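Local coordinates for protein peptide methionine sulfoxide reductase MsrA (Treponema denticola ATCC 35405, PDB 5FA9) that probably repairs oxidised proteins by reducing methionine sulfoxide back to methionine, pairing MsrA and MsrB reductase activities in one fused chain, at residues Glu106-Lys117 / Asp306-Phe317. The protein carries 2 engineered substitutions. Sequence-based numbering, arbitrary orientation.
Sequences EINSFVKFMQKK and DYLPYVKPTGNF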
loop_
_atom_site.group_PDB
_atom_site.type_symbol
_atom_site.label_atom_id
_atom_site.label_comp_id
_atom_site.label_asym_id
_atom_site.label_seq_id
_atom_site.Cartn_x
_atom_site.Cartn_y
_atom_site.Cartn_z
ATOM N N GLU B 106 -17.267 -3.870 -5.308
ATOM C CA GLU B 106 -16.689 -5.207 -5.223
ATOM C C GLU B 106 -17.121 -5.902 -3.935
ATOM O O GLU B 106 -17.493 -7.077 -3.947
ATOM C CB GLU B 106 -15.162 -5.149 -5.301
ATOM C CG GLU B 106 -14.618 -4.766 -6.668
ATOM C CD GLU B 106 -13.102 -4.735 -6.701
ATOM O OE1 GLU B 106 -12.478 -5.785 -6.432
ATOM O OE2 GLU B 106 -12.531 -3.664 -6.996
ATOM N N ILE B 107 -17.066 -5.170 -2.827
ATOM C CA ILE B 107 -17.465 -5.706 -1.530
ATOM C C ILE B 107 -18.951 -6.055 -1.507
ATOM O O ILE B 107 -19.333 -7.141 -1.069
ATOM C CB ILE B 107 -17.160 -4.713 -0.391
ATOM C CG1 ILE B 107 -15.655 -4.456 -0.299
ATOM C CG2 ILE B 107 -17.681 -5.245 0.934
ATOM C CD1 ILE B 107 -15.282 -3.362 0.680
ATOM N N ASN B 108 -19.784 -5.135 -1.985
ATOM C CA ASN B 108 -21.228 -5.352 -2.016
ATOM C C ASN B 108 -21.622 -6.536 -2.891
ATOM O O ASN B 108 -22.488 -7.327 -2.520
ATOM C CB ASN B 108 -21.949 -4.092 -2.502
ATOM C CG ASN B 108 -21.894 -2.963 -1.495
ATOM O OD1 ASN B 108 -21.855 -3.193 -0.287
ATOM N ND2 ASN B 108 -21.898 -1.730 -1.988
ATOM N N SER B 109 -20.981 -6.653 -4.049
ATOM C CA SER B 109 -21.253 -7.751 -4.971
ATOM C C SER B 109 -20.904 -9.104 -4.362
ATOM O O SER B 109 -21.604 -10.091 -4.585
ATOM C CB SER B 109 -20.481 -7.558 -6.278
ATOM O OG SER B 109 -20.893 -6.377 -6.944
ATOM N N PHE B 110 -19.821 -9.145 -3.592
ATOM C CA PHE B 110 -19.366 -10.396 -2.996
ATOM C C PHE B 110 -20.294 -10.842 -1.870
ATOM O O PHE B 110 -20.524 -12.036 -1.684
ATOM C CB PHE B 110 -17.932 -10.259 -2.479
ATOM C CG PHE B 110 -17.228 -11.575 -2.298
ATOM C CD1 PHE B 110 -17.327 -12.275 -1.106
ATOM C CD2 PHE B 110 -16.471 -12.115 -3.325
ATOM C CE1 PHE B 110 -16.682 -13.487 -0.940
ATOM C CE2 PHE B 110 -15.823 -13.327 -3.167
ATOM C CZ PHE B 110 -15.928 -14.014 -1.972
ATOM N N VAL B 111 -20.821 -9.880 -1.118
ATOM C CA VAL B 111 -21.769 -10.183 -0.050
ATOM C C VAL B 111 -23.060 -10.745 -0.636
ATOM O O VAL B 111 -23.614 -11.719 -0.124
ATOM C CB VAL B 111 -22.083 -8.938 0.802
ATOM C CG1 VAL B 111 -23.166 -9.250 1.825
ATOM C CG2 VAL B 111 -20.823 -8.440 1.494
ATOM N N LYS B 112 -23.528 -10.128 -1.718
ATOM C CA LYS B 112 -24.702 -10.610 -2.436
ATOM C C LYS B 112 -24.435 -12.000 -2.999
ATOM O O LYS B 112 -25.320 -12.856 -3.019
ATOM C CB LYS B 112 -25.082 -9.645 -3.562
ATOM C CG LYS B 112 -25.511 -8.267 -3.085
ATOM C CD LYS B 112 -25.776 -7.338 -4.260
ATOM C CE LYS B 112 -26.048 -5.918 -3.793
ATOM N NZ LYS B 112 -25.944 -4.937 -4.911
ATOM N N PHE B 113 -23.208 -12.210 -3.465
ATOM C CA PHE B 113 -22.770 -13.510 -3.959
ATOM C C PHE B 113 -22.848 -14.571 -2.865
ATOM O O PHE B 113 -23.322 -15.682 -3.097
ATOM C CB PHE B 113 -21.342 -13.413 -4.505
ATOM C CG PHE B 113 -20.742 -14.738 -4.881
ATOM C CD1 PHE B 113 -21.089 -15.360 -6.068
ATOM C CD2 PHE B 113 -19.821 -15.356 -4.050
ATOM C CE1 PHE B 113 -20.534 -16.577 -6.417
ATOM C CE2 PHE B 113 -19.264 -16.574 -4.393
ATOM C CZ PHE B 113 -19.622 -17.185 -5.578
ATOM N N MET B 114 -22.380 -14.218 -1.671
ATOM C CA MET B 114 -22.362 -15.144 -0.544
ATOM C C MET B 114 -23.763 -15.446 -0.017
ATOM O O MET B 114 -24.004 -16.518 0.538
ATOM C CB MET B 114 -21.493 -14.587 0.586
ATOM C CG MET B 114 -20.007 -14.566 0.273
ATOM S SD MET B 114 -19.365 -16.199 -0.140
ATOM C CE MET B 114 -19.769 -17.108 1.349
ATOM N N GLN B 115 -24.676 -14.495 -0.189
ATOM C CA GLN B 115 -26.049 -14.647 0.287
ATOM C C GLN B 115 -26.746 -15.840 -0.366
ATOM O O GLN B 115 -27.614 -16.472 0.237
ATOM C CB GLN B 115 -26.846 -13.365 0.029
ATOM C CG GLN B 115 -28.264 -13.386 0.583
ATOM C CD GLN B 115 -28.301 -13.576 2.089
ATOM O OE1 GLN B 115 -28.113 -12.628 2.851
ATOM N NE2 GLN B 115 -28.548 -14.806 2.525
ATOM N N LYS B 116 -26.353 -16.144 -1.599
ATOM C CA LYS B 116 -26.931 -17.256 -2.346
ATOM C C LYS B 116 -26.598 -18.616 -1.731
ATOM O O LYS B 116 -27.171 -19.634 -2.117
ATOM C CB LYS B 116 -26.456 -17.214 -3.800
ATOM C CG LYS B 116 -26.786 -15.912 -4.517
ATOM C CD LYS B 116 -26.756 -16.080 -6.027
ATOM C CE LYS B 116 -27.205 -14.808 -6.729
ATOM N NZ LYS B 116 -26.836 -14.806 -8.172
ATOM N N LYS B 117 -25.670 -18.631 -0.780
ATOM C CA LYS B 117 -25.266 -19.871 -0.127
ATOM C C LYS B 117 -25.865 -20.002 1.269
ATOM O O LYS B 117 -25.579 -20.962 1.986
ATOM C CB LYS B 117 -23.741 -19.959 -0.043
ATOM C CG LYS B 117 -23.038 -19.914 -1.386
ATOM C CD LYS B 117 -21.532 -20.009 -1.213
ATOM C CE LYS B 117 -20.820 -20.000 -2.553
ATOM N NZ LYS B 117 -19.349 -20.165 -2.394
ATOM N N ASP B 306 -18.272 -21.149 -7.350
ATOM C CA ASP B 306 -17.504 -20.444 -6.330
ATOM C C ASP B 306 -16.484 -19.476 -6.927
ATOM O O ASP B 306 -15.922 -18.642 -6.217
ATOM C CB ASP B 306 -16.789 -21.444 -5.419
ATOM C CG ASP B 306 -17.748 -22.211 -4.531
ATOM O OD1 ASP B 306 -18.927 -21.812 -4.444
ATOM O OD2 ASP B 306 -17.321 -23.215 -3.921
ATOM N N TYR B 307 -16.252 -19.584 -8.232
ATOM C CA TYR B 307 -15.204 -18.809 -8.886
ATOM C C TYR B 307 -15.748 -17.656 -9.726
ATOM O O TYR B 307 -14.997 -16.993 -10.442
ATOM C CB TYR B 307 -14.343 -19.727 -9.758
ATOM C CG TYR B 307 -13.661 -20.831 -8.984
ATOM C CD1 TYR B 307 -12.431 -20.621 -8.374
ATOM C CD2 TYR B 307 -14.250 -22.083 -8.856
ATOM C CE1 TYR B 307 -11.805 -21.626 -7.661
ATOM C CE2 TYR B 307 -13.631 -23.095 -8.146
ATOM C CZ TYR B 307 -12.410 -22.861 -7.552
ATOM O OH TYR B 307 -11.789 -23.866 -6.844
ATOM N N LEU B 308 -17.054 -17.422 -9.640
ATOM C CA LEU B 308 -17.690 -16.336 -10.386
ATOM C C LEU B 308 -17.134 -14.931 -10.084
ATOM O O LEU B 308 -16.925 -14.153 -11.015
ATOM C CB LEU B 308 -19.205 -16.350 -10.145
ATOM C CG LEU B 308 -19.967 -17.601 -10.589
ATOM C CD1 LEU B 308 -21.445 -17.478 -10.251
ATOM C CD2 LEU B 308 -19.774 -17.856 -12.075
ATOM N N PRO B 309 -16.894 -14.593 -8.798
ATOM C CA PRO B 309 -16.392 -13.235 -8.543
ATOM C C PRO B 309 -15.016 -12.941 -9.144
ATOM O O PRO B 309 -14.679 -11.773 -9.332
ATOM C CB PRO B 309 -16.327 -13.171 -7.014
ATOM C CG PRO B 309 -17.331 -14.156 -6.556
ATOM C CD PRO B 309 -17.226 -15.282 -7.536
ATOM N N TYR B 310 -14.235 -13.975 -9.439
ATOM C CA TYR B 310 -12.919 -13.777 -10.038
ATOM C C TYR B 310 -13.043 -13.334 -11.494
ATOM O O TYR B 310 -12.120 -12.743 -12.053
ATOM C CB TYR B 310 -12.079 -15.051 -9.938
ATOM C CG TYR B 310 -11.748 -15.446 -8.517
ATOM C CD1 TYR B 310 -10.852 -14.700 -7.761
ATOM C CD2 TYR B 310 -12.328 -16.562 -7.932
ATOM C CE1 TYR B 310 -10.546 -15.054 -6.460
ATOM C CE2 TYR B 310 -12.027 -16.926 -6.631
ATOM C CZ TYR B 310 -11.136 -16.168 -5.901
ATOM O OH TYR B 310 -10.836 -16.527 -4.606
ATOM N N VAL B 311 -14.190 -13.623 -12.099
ATOM C CA VAL B 311 -14.469 -13.187 -13.462
ATOM C C VAL B 311 -15.185 -11.842 -13.448
ATOM O O VAL B 311 -14.819 -10.923 -14.181
ATOM C CB VAL B 311 -15.324 -14.214 -14.226
ATOM C CG1 VAL B 311 -15.538 -13.760 -15.663
ATOM C CG2 VAL B 311 -14.667 -15.582 -14.188
ATOM N N LYS B 312 -16.209 -11.736 -12.608
ATOM C CA LYS B 312 -16.975 -10.501 -12.477
ATOM C C LYS B 312 -17.019 -10.033 -11.025
ATOM O O LYS B 312 -17.956 -10.356 -10.295
ATOM C CB LYS B 312 -18.398 -10.692 -13.004
ATOM C CG LYS B 312 -18.489 -10.958 -14.497
ATOM C CD LYS B 312 -19.938 -11.112 -14.931
ATOM C CE LYS B 312 -20.046 -11.374 -16.424
ATOM N NZ LYS B 312 -19.804 -10.138 -17.216
ATOM N N PRO B 313 -15.997 -9.272 -10.604
ATOM C CA PRO B 313 -15.880 -8.748 -9.236
ATOM C C PRO B 313 -17.057 -7.861 -8.837
ATOM O O PRO B 313 -17.384 -7.769 -7.654
ATOM C CB PRO B 313 -14.579 -7.938 -9.276
ATOM C CG PRO B 313 -14.331 -7.665 -10.720
ATOM C CD PRO B 313 -14.869 -8.850 -11.451
ATOM N N THR B 314 -17.681 -7.217 -9.818
ATOM C CA THR B 314 -18.843 -6.375 -9.565
ATOM C C THR B 314 -20.059 -6.897 -10.323
ATOM O O THR B 314 -20.993 -6.149 -10.611
ATOM C CB THR B 314 -18.583 -4.910 -9.968
ATOM O OG1 THR B 314 -18.232 -4.849 -11.357
ATOM C CG2 THR B 314 -17.452 -4.322 -9.138
ATOM N N GLY B 315 -20.039 -8.188 -10.635
ATOM C CA GLY B 315 -21.130 -8.827 -11.348
ATOM C C GLY B 315 -22.453 -8.843 -10.609
ATOM O O GLY B 315 -22.511 -8.621 -9.399
ATOM N N ASN B 316 -23.524 -9.101 -11.351
ATOM C CA ASN B 316 -24.867 -9.153 -10.788
ATOM C C ASN B 316 -25.123 -10.461 -10.050
ATOM O O ASN B 316 -24.983 -11.543 -10.622
ATOM C CB ASN B 316 -25.909 -8.964 -11.891
ATOM C CG ASN B 316 -25.897 -7.563 -12.469
ATOM O OD1 ASN B 316 -25.623 -7.371 -13.654
ATOM N ND2 ASN B 316 -26.195 -6.575 -11.632
ATOM N N PHE B 317 -25.499 -10.361 -8.779
ATOM C CA PHE B 317 -25.807 -11.541 -7.982
ATOM C C PHE B 317 -27.090 -11.341 -7.182
ATOM O O PHE B 317 -27.060 -10.849 -6.055
ATOM C CB PHE B 317 -24.646 -11.878 -7.042
ATOM C CG PHE B 317 -23.336 -12.095 -7.748
ATOM C CD1 PHE B 317 -23.146 -13.200 -8.562
ATOM C CD2 PHE B 317 -22.292 -11.197 -7.592
ATOM C CE1 PHE B 317 -21.942 -13.402 -9.213
ATOM C CE2 PHE B 317 -21.086 -11.393 -8.240
ATOM C CZ PHE B 317 -20.910 -12.497 -9.051
HETATM O O HOH W 1 -16.250 -8.930 -5.662
#
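Phe113, on helix 104-115, meets Pro309 of the C-terminal segment 306-317 with one face of its ring and Phe317 with its edge. Pro309 lays CG over the centre of that face, 3.6 Å from the centroid of the Phe113 ring, a CH-pi contact almost along the ring normal, and its CB and CG also meet CD2 and CE2 of Phe110. The Phe113 ring presents its CD1 edge to a face of Phe317, swung there by a chi1 of 173° that sets CG opposite the backbone N; the T-shaped pair has centroids 5.2 Å apart and planes at 69°. Leu308 CB closes on Phe113 CE1 at 4.0 Å. Toward Glu106 the fit is wetter: a water donates to both Glu106 O and Pro313 O, the latter at 2.6 Å, while Ser109 OG lies against Thr314 CA and bonds back to Lys105 O. The lysine side is open to solvent: exposed Lys116 brings NZ to 3.4 Å from Phe317 CA, beside the ring edge, and poorly ordered Lys117 makes a salt bridge from NZ to Asp306 OD1 (2.7 Å), approaching from above the carboxylate plane. Here the chain's last modelled residues pack on a helix of the MsrA part, an intramolecular interface of the MsrA-MsrB fusion.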